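Local coordinates for putative GAF sensor protein (Burkholderia vietnamiensis, PDB 5HL6) that probably reduces free L-methionine-(R)-S-oxide as a GAF-domain member of the free methionine sulfoxide reductase family, at residues Tyr24-Leu27 / Ala28-Arg32; Ala148-Asp151 / Asp152-Ser156; His168-Gln171 / Lys172-Arg176; Ser156-Glu159 / Ala160-Arg163. All coordinates share one frame; numbering follows the deposited sequence.

Contact 1 of 4, residues Tyr24-Leu27 / Ala28-Arg32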
loop_
_atom_site.group_PDB
_atom_site.type_symbol
_atom_site.label_atom_id
_atom_site.label_comp_id
_atom_site.label_asym_id
_atom_site.label_seq_id
_atom_site.Cartn_x
_atom_site.Cartn_y
_atom_site.Cartn_z
ATOM N N TYR B 24 -8.838 2.507 -19.643
ATOM C CA TYR B 24 -7.736 3.287 -19.088
ATOM C C TYR B 24 -8.091 4.764 -18.968
ATOM O O TYR B 24 -7.630 5.439 -18.040
ATOM C CB TYR B 24 -6.474 3.117 -19.940
ATOM C CG TYR B 24 -5.653 1.895 -19.578
ATOM C CD1 TYR B 24 -4.897 1.863 -18.409
ATOM C CD2 TYR B 24 -5.620 0.781 -20.413
ATOM C CE1 TYR B 24 -4.143 0.748 -18.076
ATOM C CE2 TYR B 24 -4.873 -0.341 -20.086
ATOM C CZ TYR B 24 -4.137 -0.353 -18.919
ATOM O OH TYR B 24 -3.389 -1.471 -18.598
ATOM N N ALA B 25 -8.899 5.285 -19.892
ATOM C CA ALA B 25 -9.339 6.671 -19.778
ATOM C C ALA B 25 -10.238 6.861 -18.562
ATOM O O ALA B 25 -10.094 7.841 -17.824
ATOM C CB ALA B 25 -10.056 7.100 -21.060
ATOM N N THR B 26 -11.174 5.935 -18.340
ATOM C CA THR B 26 -12.020 6.008 -17.153
ATOM C C THR B 26 -11.191 5.916 -15.877
ATOM O O THR B 26 -11.421 6.665 -14.918
ATOM C CB THR B 26 -13.070 4.896 -17.202
ATOM O OG1 THR B 26 -13.989 5.158 -18.270
ATOM C CG2 THR B 26 -13.832 4.797 -15.884
ATOM N N LEU B 27 -10.211 5.009 -15.857
ATOM C CA LEU B 27 -9.369 4.837 -14.677
ATOM C C LEU B 27 -8.502 6.068 -14.420
ATOM O O LEU B 27 -8.263 6.425 -13.259
ATOM C CB LEU B 27 -8.516 3.575 -14.844
ATOM C CG LEU B 27 -7.763 3.029 -13.631
ATOM C CD1 LEU B 27 -8.691 2.896 -12.434
ATOM C CD2 LEU B 27 -7.129 1.680 -13.959
ATOM N N ALA B 28 -8.063 6.749 -15.485
ATOM C CA ALA B 28 -7.279 7.971 -15.328
ATOM C C ALA B 28 -8.094 9.073 -14.664
ATOM O O ALA B 28 -7.574 9.833 -13.836
ATOM C CB ALA B 28 -6.762 8.439 -16.689
ATOM N N GLU B 29 -9.370 9.188 -15.028
ATOM C CA GLU B 29 -10.215 10.192 -14.387
ATOM C C GLU B 29 -10.462 9.841 -12.927
ATOM O O GLU B 29 -10.469 10.724 -12.062
ATOM C CB GLU B 29 -11.536 10.339 -15.139
ATOM C CG GLU B 29 -12.545 11.236 -14.432
ATOM C CD GLU B 29 -12.025 12.653 -14.178
ATOM O OE1 GLU B 29 -11.460 13.265 -15.112
ATOM O OE2 GLU B 29 -12.184 13.156 -13.041
ATOM N N GLN B 30 -10.659 8.552 -12.631
ATOM C CA GLN B 30 -10.774 8.126 -11.240
ATOM C C GLN B 30 -9.503 8.445 -10.471
ATOM O O GLN B 30 -9.557 8.962 -9.346
ATOM C CB GLN B 30 -11.065 6.632 -11.161
ATOM C CG GLN B 30 -12.411 6.207 -11.665
ATOM C CD GLN B 30 -12.573 4.714 -11.565
ATOM O OE1 GLN B 30 -12.040 3.966 -12.386
ATOM N NE2 GLN B 30 -13.288 4.262 -10.541
ATOM N N ALA B 31 -8.344 8.131 -11.063
ATOM C CA ALA B 31 -7.067 8.439 -10.428
ATOM C C ALA B 31 -6.915 9.934 -10.187
ATOM O O ALA B 31 -6.456 10.354 -9.117
ATOM C CB ALA B 31 -5.910 7.914 -11.281
ATOM N N ARG B 32 -7.284 10.753 -11.176
ATOM C CA ARG B 32 -7.268 12.200 -10.987
ATOM C C ARG B 32 -8.134 12.603 -9.799
ATOM O O ARG B 32 -7.690 13.341 -8.910
ATOM C CB ARG B 32 -7.752 12.898 -12.259
ATOM C CG ARG B 32 -7.714 14.427 -12.207
ATOM C CD ARG B 32 -8.147 15.038 -13.544
ATOM N NE ARG B 32 -7.358 14.516 -14.664
ATOM C CZ ARG B 32 -7.812 13.665 -15.584
ATOM N NH1 ARG B 32 -9.067 13.237 -15.543
ATOM N NH2 ARG B 32 -7.012 13.245 -16.554
#
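Ala31 N donates to Leu27 O at 2.8 Å and Ala28 N to Tyr24 O at 2.9 Å; with the longer bonds from Glu29 N to Ala25 O and from Gln30 N to Thr26 O, they form the i to i+4 ladder of an alpha-helix. The side chain of Gln30 is the one that reaches back across this turn. Its chi1 of -68° puts CG anti to the carbonyl carbon and over Thr26 O at 3.4 Å; the extended chain beyond carries OE1 to 3.5 Å from Leu27 CD1, with Thr26 CG2 at 4.0 Å. These are van der Waals contacts. Glutamine suits this exposed position because its methylenes can lie along the helix. Helix 20-35 is amphipathic and packs against helices 41-55 and 152-176 of the GAF domain. Thr26 and Glu29 face solvent, whereas Leu27 touches both Leu51 of helix 41-55 and Leu161 of helix 152-176. Ala28 and Ala31 are small enough for close helix approach: Ala28 meets Leu161 and Ala31 meets Leu51. Tyr24 is buried, its ring against Met158 and Leu161, and its OH is hydrogen-bonded to Asp154.

Contact 2 of 4, residues Ala148-Asp151 / Asp152-Ser156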
loop_
_atom_site.group_PDB
_atom_site.type_symbol
_atom_site.label_atom_id
_atom_site.label_comp_id
_atom_site.label_asym_id
_atom_site.label_seq_id
_atom_site.Cartn_x
_atom_site.Cartn_y
_atom_site.Cartn_z
ATOM N N ALA B 148 2.105 -12.618 -21.231
ATOM C CA ALA B 148 1.713 -11.594 -22.204
ATOM C C ALA B 148 0.395 -10.914 -21.828
ATOM O O ALA B 148 -0.467 -10.670 -22.676
ATOM C CB ALA B 148 1.637 -12.188 -23.612
ATOM N N ARG B 149 0.234 -10.597 -20.542
ATOM C CA ARG B 149 -0.959 -9.876 -20.110
ATOM C C ARG B 149 -0.972 -8.437 -20.622
ATOM O O ARG B 149 -2.053 -7.867 -20.827
ATOM C CB ARG B 149 -1.053 -9.911 -18.583
ATOM C CG ARG B 149 -1.920 -8.829 -17.928
ATOM C CD ARG B 149 -3.400 -9.134 -18.045
ATOM N NE ARG B 149 -4.224 -8.181 -17.299
ATOM C CZ ARG B 149 -4.619 -7.002 -17.769
ATOM N NH1 ARG B 149 -4.250 -6.615 -18.985
ATOM N NH2 ARG B 149 -5.381 -6.207 -17.026
ATOM N N PHE B 150 0.197 -7.841 -20.854
ATOM C CA PHE B 150 0.309 -6.434 -21.220
ATOM C C PHE B 150 0.774 -6.292 -22.666
ATOM O O PHE B 150 1.815 -6.839 -23.050
ATOM C CB PHE B 150 1.273 -5.700 -20.282
ATOM C CG PHE B 150 0.963 -5.898 -18.822
ATOM C CD1 PHE B 150 -0.142 -5.290 -18.249
ATOM C CD2 PHE B 150 1.773 -6.696 -18.025
ATOM C CE1 PHE B 150 -0.434 -5.475 -16.907
ATOM C CE2 PHE B 150 1.484 -6.890 -16.684
ATOM C CZ PHE B 150 0.382 -6.277 -16.126
ATOM N N ASP B 151 0.004 -5.549 -23.460
ATOM C CA ASP B 151 0.352 -5.215 -24.831
ATOM C C ASP B 151 0.592 -3.712 -24.936
ATOM O O ASP B 151 0.625 -2.992 -23.931
ATOM C CB ASP B 151 -0.739 -5.696 -25.796
ATOM C CG ASP B 151 -2.118 -5.127 -25.473
ATOM O OD1 ASP B 151 -2.217 -3.963 -25.023
ATOM O OD2 ASP B 151 -3.116 -5.848 -25.686
ATOM N N ASP B 152 0.739 -3.226 -26.171
ATOM C CA ASP B 152 1.052 -1.814 -26.347
ATOM C C ASP B 152 -0.084 -0.902 -25.898
ATOM O O ASP B 152 0.170 0.264 -25.567
ATOM C CB ASP B 152 1.408 -1.523 -27.802
ATOM C CG ASP B 152 2.178 -0.232 -27.948
ATOM O OD1 ASP B 152 3.194 -0.071 -27.234
ATOM O OD2 ASP B 152 1.753 0.633 -28.745
ATOM N N GLU B 153 -1.325 -1.399 -25.882
ATOM C CA GLU B 153 -2.424 -0.613 -25.329
ATOM C C GLU B 153 -2.289 -0.476 -23.821
ATOM O O GLU B 153 -2.571 0.590 -23.262
ATOM C CB GLU B 153 -3.766 -1.252 -25.684
ATOM C CG GLU B 153 -4.221 -1.030 -27.112
ATOM C CD GLU B 153 -5.605 -1.594 -27.362
ATOM O OE1 GLU B 153 -5.762 -2.833 -27.314
ATOM O OE2 GLU B 153 -6.542 -0.795 -27.585
ATOM N N ASP B 154 -1.863 -1.546 -23.143
ATOM C CA ASP B 154 -1.561 -1.432 -21.720
ATOM C C ASP B 154 -0.370 -0.514 -21.495
ATOM O O ASP B 154 -0.327 0.232 -20.508
ATOM C CB ASP B 154 -1.286 -2.810 -21.116
ATOM C CG ASP B 154 -2.507 -3.694 -21.106
ATOM O OD1 ASP B 154 -3.481 -3.335 -20.410
ATOM O OD2 ASP B 154 -2.490 -4.748 -21.788
ATOM N N ARG B 155 0.616 -0.569 -22.393
ATOM C CA ARG B 155 1.758 0.334 -22.299
ATOM C C ARG B 155 1.301 1.789 -22.335
ATOM O O ARG B 155 1.668 2.588 -21.465
ATOM C CB ARG B 155 2.746 0.039 -23.428
ATOM C CG ARG B 155 4.090 0.745 -23.300
ATOM C CD ARG B 155 4.081 2.122 -23.949
ATOM N NE ARG B 155 3.595 2.079 -25.327
ATOM C CZ ARG B 155 3.226 3.151 -26.022
ATOM N NH1 ARG B 155 2.796 3.016 -27.270
ATOM N NH2 ARG B 155 3.284 4.358 -25.470
ATOM N N SER B 156 0.487 2.144 -23.332
ATOM C CA SER B 156 -0.035 3.505 -23.430
ATOM C C SER B 156 -0.921 3.844 -22.242
ATOM O O SER B 156 -0.876 4.967 -21.722
ATOM C CB SER B 156 -0.818 3.670 -24.729
ATOM O OG SER B 156 0.028 3.507 -25.849
HETATM O O HOH W 1 -5.852 -4.525 -19.749
#
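A capping box starts helix 152-176: Asp151 is the N-cap, and Asp154, three residues on, returns its bond. Asp151 OD1 accepts from Asp154 N at 3.1 Å, nearly along its own C-O axis, and weakly from Glu153 N. Its chi1 of 57° sets CG between the backbone N and the carbonyl carbon, which swings the carboxylate over these first amides of the helix. In return Asp154 OD2 takes the N-H of Asp151 at 3.1 Å through its anti lone pair, with an N-H...O angle of 163°. Aspartate suits both places, being short enough to reach a backbone N-H close by. The first full helical turn closes where Arg155 N bonds to Asp151 O.

Before the cap, the Phe150 ring turns its edge to Asp154 CB and inserts among Val142, Ser123 and Ile125 of the sheet. Arg149 NH1 makes a long salt bridge of 3.7 Å to Asp154 OD1, and a water bridges the same two atoms; the NE of this arginine binds Asp57 O. Within the first turn, Arg155 grips Asp152 side-on, NE to OD1 at 2.9 Å and NH1 to OD2 at 3.0 Å, and its NH2 continues to Glu159.

Two carboxylates come close here, with Asp151 OD1 only 3.3 Å from Asp154 OD2. Lys20 forms salt bridges to both, and together with Arg149, the backbone N-H groups and the positive end of the helix dipole it probably offsets their repulsion and favours the charged forms.

Contact 3 of 4, residues His168-Gln171 / Lys172-Arg176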
loop_
_atom_site.group_PDB
_atom_site.type_symbol
_atom_site.label_atom_id
_atom_site.label_comp_id
_atom_site.label_asym_id
_atom_site.label_seq_id
_atom_site.Cartn_x
_atom_site.Cartn_y
_atom_site.Cartn_z
ATOM N N HIS B 168 -0.669 15.197 -10.777
ATOM C CA HIS B 168 -1.661 15.623 -9.789
ATOM C C HIS B 168 -1.334 15.178 -8.369
ATOM O O HIS B 168 -2.087 15.503 -7.441
ATOM C CB HIS B 168 -3.053 15.125 -10.196
ATOM C CG HIS B 168 -3.561 15.739 -11.467
ATOM N ND1 HIS B 168 -4.324 16.888 -11.487
ATOM C CD2 HIS B 168 -3.403 15.371 -12.762
ATOM C CE1 HIS B 168 -4.622 17.194 -12.738
ATOM N NE2 HIS B 168 -4.074 16.292 -13.531
ATOM N N ALA B 169 -0.238 14.449 -8.168
ATOM C CA ALA B 169 0.218 14.156 -6.814
ATOM C C ALA B 169 1.664 14.585 -6.616
ATOM O O ALA B 169 1.938 15.396 -5.728
ATOM C CB ALA B 169 0.046 12.664 -6.477
ATOM N N TRP B 170 2.602 14.077 -7.421
ATOM C CA TRP B 170 4.011 14.309 -7.121
ATOM C C TRP B 170 4.419 15.741 -7.446
ATOM O O TRP B 170 4.933 16.461 -6.577
ATOM C CB TRP B 170 4.901 13.318 -7.876
ATOM C CG TRP B 170 6.314 13.357 -7.376
ATOM C CD1 TRP B 170 6.872 12.542 -6.429
ATOM C CD2 TRP B 170 7.346 14.269 -7.776
ATOM N NE1 TRP B 170 8.187 12.885 -6.224
ATOM C CE2 TRP B 170 8.503 13.940 -7.039
ATOM C CE3 TRP B 170 7.410 15.319 -8.701
ATOM C CZ2 TRP B 170 9.712 14.627 -7.191
ATOM C CZ3 TRP B 170 8.607 16.014 -8.838
ATOM C CH2 TRP B 170 9.746 15.657 -8.092
ATOM N N GLN B 171 4.231 16.160 -8.705
ATOM C CA GLN B 171 4.647 17.501 -9.117
ATOM C C GLN B 171 3.862 18.573 -8.376
ATOM O O GLN B 171 4.398 19.645 -8.070
ATOM C CB GLN B 171 4.467 17.676 -10.619
ATOM C CG GLN B 171 5.236 18.876 -11.190
ATOM C CD GLN B 171 6.730 18.608 -11.265
ATOM O OE1 GLN B 171 7.165 17.628 -11.879
ATOM N NE2 GLN B 171 7.529 19.487 -10.655
ATOM N N LYS B 172 2.579 18.310 -8.116
ATOM C CA LYS B 172 1.771 19.210 -7.294
ATOM C C LYS B 172 2.438 19.472 -5.945
ATOM O O LYS B 172 2.563 20.625 -5.511
ATOM C CB LYS B 172 0.375 18.611 -7.100
ATOM C CG LYS B 172 -0.454 19.268 -5.991
ATOM C CD LYS B 172 -1.781 18.543 -5.753
ATOM C CE LYS B 172 -1.641 17.370 -4.764
ATOM N NZ LYS B 172 -2.852 16.480 -4.765
ATOM N N ALA B 173 2.887 18.411 -5.267
ATOM C CA ALA B 173 3.517 18.612 -3.964
ATOM C C ALA B 173 4.869 19.300 -4.110
ATOM O O ALA B 173 5.194 20.217 -3.344
ATOM C CB ALA B 173 3.672 17.277 -3.228
ATOM N N ARG B 174 5.662 18.882 -5.100
ATOM C CA ARG B 174 6.976 19.483 -5.303
ATOM C C ARG B 174 6.876 20.981 -5.590
ATOM O O ARG B 174 7.655 21.775 -5.043
ATOM C CB ARG B 174 7.697 18.755 -6.436
ATOM C CG ARG B 174 8.959 19.434 -6.923
ATOM C CD ARG B 174 10.119 19.257 -5.955
ATOM N NE ARG B 174 11.210 20.175 -6.278
ATOM C CZ ARG B 174 11.369 21.370 -5.717
ATOM N NH1 ARG B 174 10.514 21.792 -4.794
ATOM N NH2 ARG B 174 12.385 22.144 -6.075
ATOM N N ASP B 175 5.928 21.393 -6.442
ATOM C CA ASP B 175 5.815 22.811 -6.794
ATOM C C ASP B 175 5.359 23.674 -5.621
ATOM O O ASP B 175 5.571 24.896 -5.639
ATOM C CB ASP B 175 4.851 23.008 -7.964
ATOM C CG ASP B 175 5.343 22.362 -9.248
ATOM O OD1 ASP B 175 6.511 21.905 -9.286
ATOM O OD2 ASP B 175 4.554 22.322 -10.216
ATOM N N ARG B 176 4.714 23.089 -4.620
ATOM C CA ARG B 176 4.297 23.899 -3.481
ATOM C C ARG B 176 5.438 24.177 -2.514
ATOM O O ARG B 176 5.354 25.139 -1.739
ATOM C CB ARG B 176 3.155 23.222 -2.721
ATOM C CG ARG B 176 1.823 23.275 -3.413
ATOM C CD ARG B 176 0.870 22.297 -2.747
ATOM N NE ARG B 176 -0.474 22.421 -3.282
ATOM C CZ ARG B 176 -1.393 21.469 -3.205
ATOM N NH1 ARG B 176 -1.101 20.311 -2.618
ATOM N NH2 ARG B 176 -2.603 21.681 -3.712
#
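Lys172 reaches back to the carbonyl of His168, with NZ donating to His168 O at 2.9 Å. The chain bends at chi3 (86°) to bring CE and NZ alongside that oxygen. Where the helix widens into a pi-type turn at 168-170, Lys172 N lies too far from His168 O for the usual i to i+4 bond, and the side-chain NZ takes that oxygen instead. The same ammonium group also bonds to Glu38 O, so a long, flexible lysine ties the helix to the loop before helix 41-55.

Ala173 follows, its N giving a longer bond of 3.2 Å to Ala169 O. Its methyl group adds little bulk beside the backbone oxygens of Ala169 and Trp170.

Arg174 N bonds to Trp170 O, and its side chain lies beside the indole, pointing the same way. CB sits over the face of the six-membered ring, 4.2 Å from its centroid, in a CH-pi contact, and CG follows near CZ3. CB and CG do the touching; the guanidinium is turned 85° from the ring plane and does not stack on it. Trp170 also packs on Leu41 and Ala131.

Asp175 N closes the next turn on Gln171 O at 2.8 Å. Its carboxylate receives the amide of Gln171: NE2 to OD1 is 3.0 Å and almost straight at 174°, and OD1 lies in the amide plane. Gln171 bends at chi2 to make this reach.

Both groups of the Gln171 amide are thus used, NE2 on Asp175 and OE1 on Ala132 N, which should fix its flip; the accepted N-H probably also helps stabilise the negative charge of Asp175.

Contact 4 of 4, residues Ser156-Glu159 / Ala160-Arg163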
loop_
_atom_site.group_PDB
_atom_site.type_symbol
_atom_site.label_atom_id
_atom_site.label_comp_id
_atom_site.label_asym_id
_atom_site.label_seq_id
_atom_site.Cartn_x
_atom_site.Cartn_y
_atom_site.Cartn_z
ATOM N N SER B 156 0.487 2.144 -23.332
ATOM C CA SER B 156 -0.035 3.505 -23.430
ATOM C C SER B 156 -0.921 3.844 -22.242
ATOM O O SER B 156 -0.876 4.967 -21.722
ATOM C CB SER B 156 -0.818 3.670 -24.729
ATOM O OG SER B 156 0.028 3.507 -25.849
ATOM N N GLY B 157 -1.746 2.889 -21.810
ATOM C CA GLY B 157 -2.650 3.152 -20.701
ATOM C C GLY B 157 -1.918 3.361 -19.390
ATOM O O GLY B 157 -2.215 4.300 -18.643
ATOM N N MET B 158 -0.960 2.480 -19.080
ATOM C CA MET B 158 -0.184 2.649 -17.856
ATOM C C MET B 158 0.585 3.966 -17.861
ATOM O O MET B 158 0.679 4.641 -16.829
ATOM C CB MET B 158 0.769 1.471 -17.661
ATOM C CG MET B 158 0.082 0.178 -17.242
ATOM S SD MET B 158 -0.809 0.270 -15.674
ATOM C CE MET B 158 -1.430 -1.400 -15.609
ATOM N N GLU B 159 1.142 4.353 -19.012
ATOM C CA GLU B 159 1.863 5.621 -19.070
ATOM C C GLU B 159 0.927 6.794 -18.808
ATOM O O GLU B 159 1.308 7.761 -18.142
ATOM C CB GLU B 159 2.573 5.766 -20.419
ATOM C CG GLU B 159 3.776 4.827 -20.525
ATOM C CD GLU B 159 4.429 4.831 -21.892
ATOM O OE1 GLU B 159 3.820 5.352 -22.851
ATOM O OE2 GLU B 159 5.552 4.289 -22.001
ATOM N N ALA B 160 -0.311 6.714 -19.299
ATOM C CA ALA B 160 -1.262 7.786 -19.037
ATOM C C ALA B 160 -1.651 7.816 -17.564
ATOM O O ALA B 160 -1.826 8.896 -16.991
ATOM C CB ALA B 160 -2.494 7.639 -19.928
ATOM N N LEU B 161 -1.783 6.646 -16.928
ATOM C CA LEU B 161 -2.065 6.633 -15.492
ATOM C C LEU B 161 -0.923 7.269 -14.714
ATOM O O LEU B 161 -1.153 8.058 -13.792
ATOM C CB LEU B 161 -2.314 5.203 -14.994
ATOM C CG LEU B 161 -3.563 4.487 -15.503
ATOM C CD1 LEU B 161 -3.691 3.119 -14.876
ATOM C CD2 LEU B 161 -4.812 5.339 -15.220
ATOM N N CYS B 162 0.324 6.947 -15.088
ATOM C CA CYS B 162 1.464 7.504 -14.372
ATOM C C CYS B 162 1.572 9.012 -14.572
ATOM O O CYS B 162 1.985 9.718 -13.648
ATOM C CB CYS B 162 2.751 6.785 -14.789
ATOM S SG CYS B 162 2.802 5.065 -14.167
ATOM N N ARG B 163 1.187 9.531 -15.746
ATOM C CA ARG B 163 1.164 10.982 -15.923
ATOM C C ARG B 163 0.202 11.637 -14.938
ATOM O O ARG B 163 0.471 12.733 -14.433
ATOM C CB ARG B 163 0.787 11.355 -17.357
ATOM C CG ARG B 163 1.900 11.100 -18.348
ATOM C CD ARG B 163 1.670 11.828 -19.674
ATOM N NE ARG B 163 0.620 11.208 -20.478
ATOM C CZ ARG B 163 0.792 10.120 -21.225
ATOM N NH1 ARG B 163 1.975 9.513 -21.259
ATOM N NH2 ARG B 163 -0.221 9.629 -21.927
HETATM O O HOH W 2 -0.327 7.248 -23.159
HETATM O O HOH W 3 2.378 7.657 -23.462
#
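Arg163 N to Glu159 O (3.0 Å) belongs to the regular backbone ladder, with Ala160 N to Ser156 O, Leu161 N to Gly157 O and Cys162 N to Met158 O.

Water mediates the side-chain polar contacts. Arg163 bends at chi3 (-74°), which folds its guanidinium back along the helix until Glu159 O lies 3.6 Å above the guanidinium plane, toward its rim. From there NH2 donates to a water at 2.7 Å, which in turn donates to Ser156 O. A second water links NH1 to Glu159 OE1, whose direct distance to NH1 is 4.8 Å. Glu159 has closer partners, a salt bridge from OE1 to Arg155 and a hydrogen bond between OE2 and Thr102 OG1.

The apolar contact is between Met158 SD and Leu161 CD1, 4.1 Å apart, where the two side chains meet on the buried side. Gly157, with no side chain, lets the Tyr24 ring lie against its CA.

Leu161 faces Tyr24, Leu27 and Ala28 of helix 20-35 and Phe48 and Val52 of helix 41-55. Met158 and Cys162 turn to Ile125, Val127, Trp140 and Leu129 on strands 123-130 and 136-144, so this part of helix 152-176 lies between the sheet and the other two helices.

Overall arrangement
From the N terminus, contact 1 comes first, on helix 20-35; the chain then runs through helix 41-55 and the antiparallel sheet before contact 2 begins helix 152-176. Contact 4 continues from contact 2 and shares Ser156 with it, and contact 3 lies near the C-terminal end of the same helix, its centre about 28 Å from that of contact 2. Each closes only a local turn, and none encloses or crosses another. Helix 20-35 runs beside helix 152-176: contact 1 touches contact 2 through Tyr24, contact 4 through Tyr24, Leu27 and Ala28, and approaches contact 3 where Arg32 meets His168. Contacts 2 and 4 join helix 152-176 to the sheet, while contacts 1 and 3 tie the helices to one another.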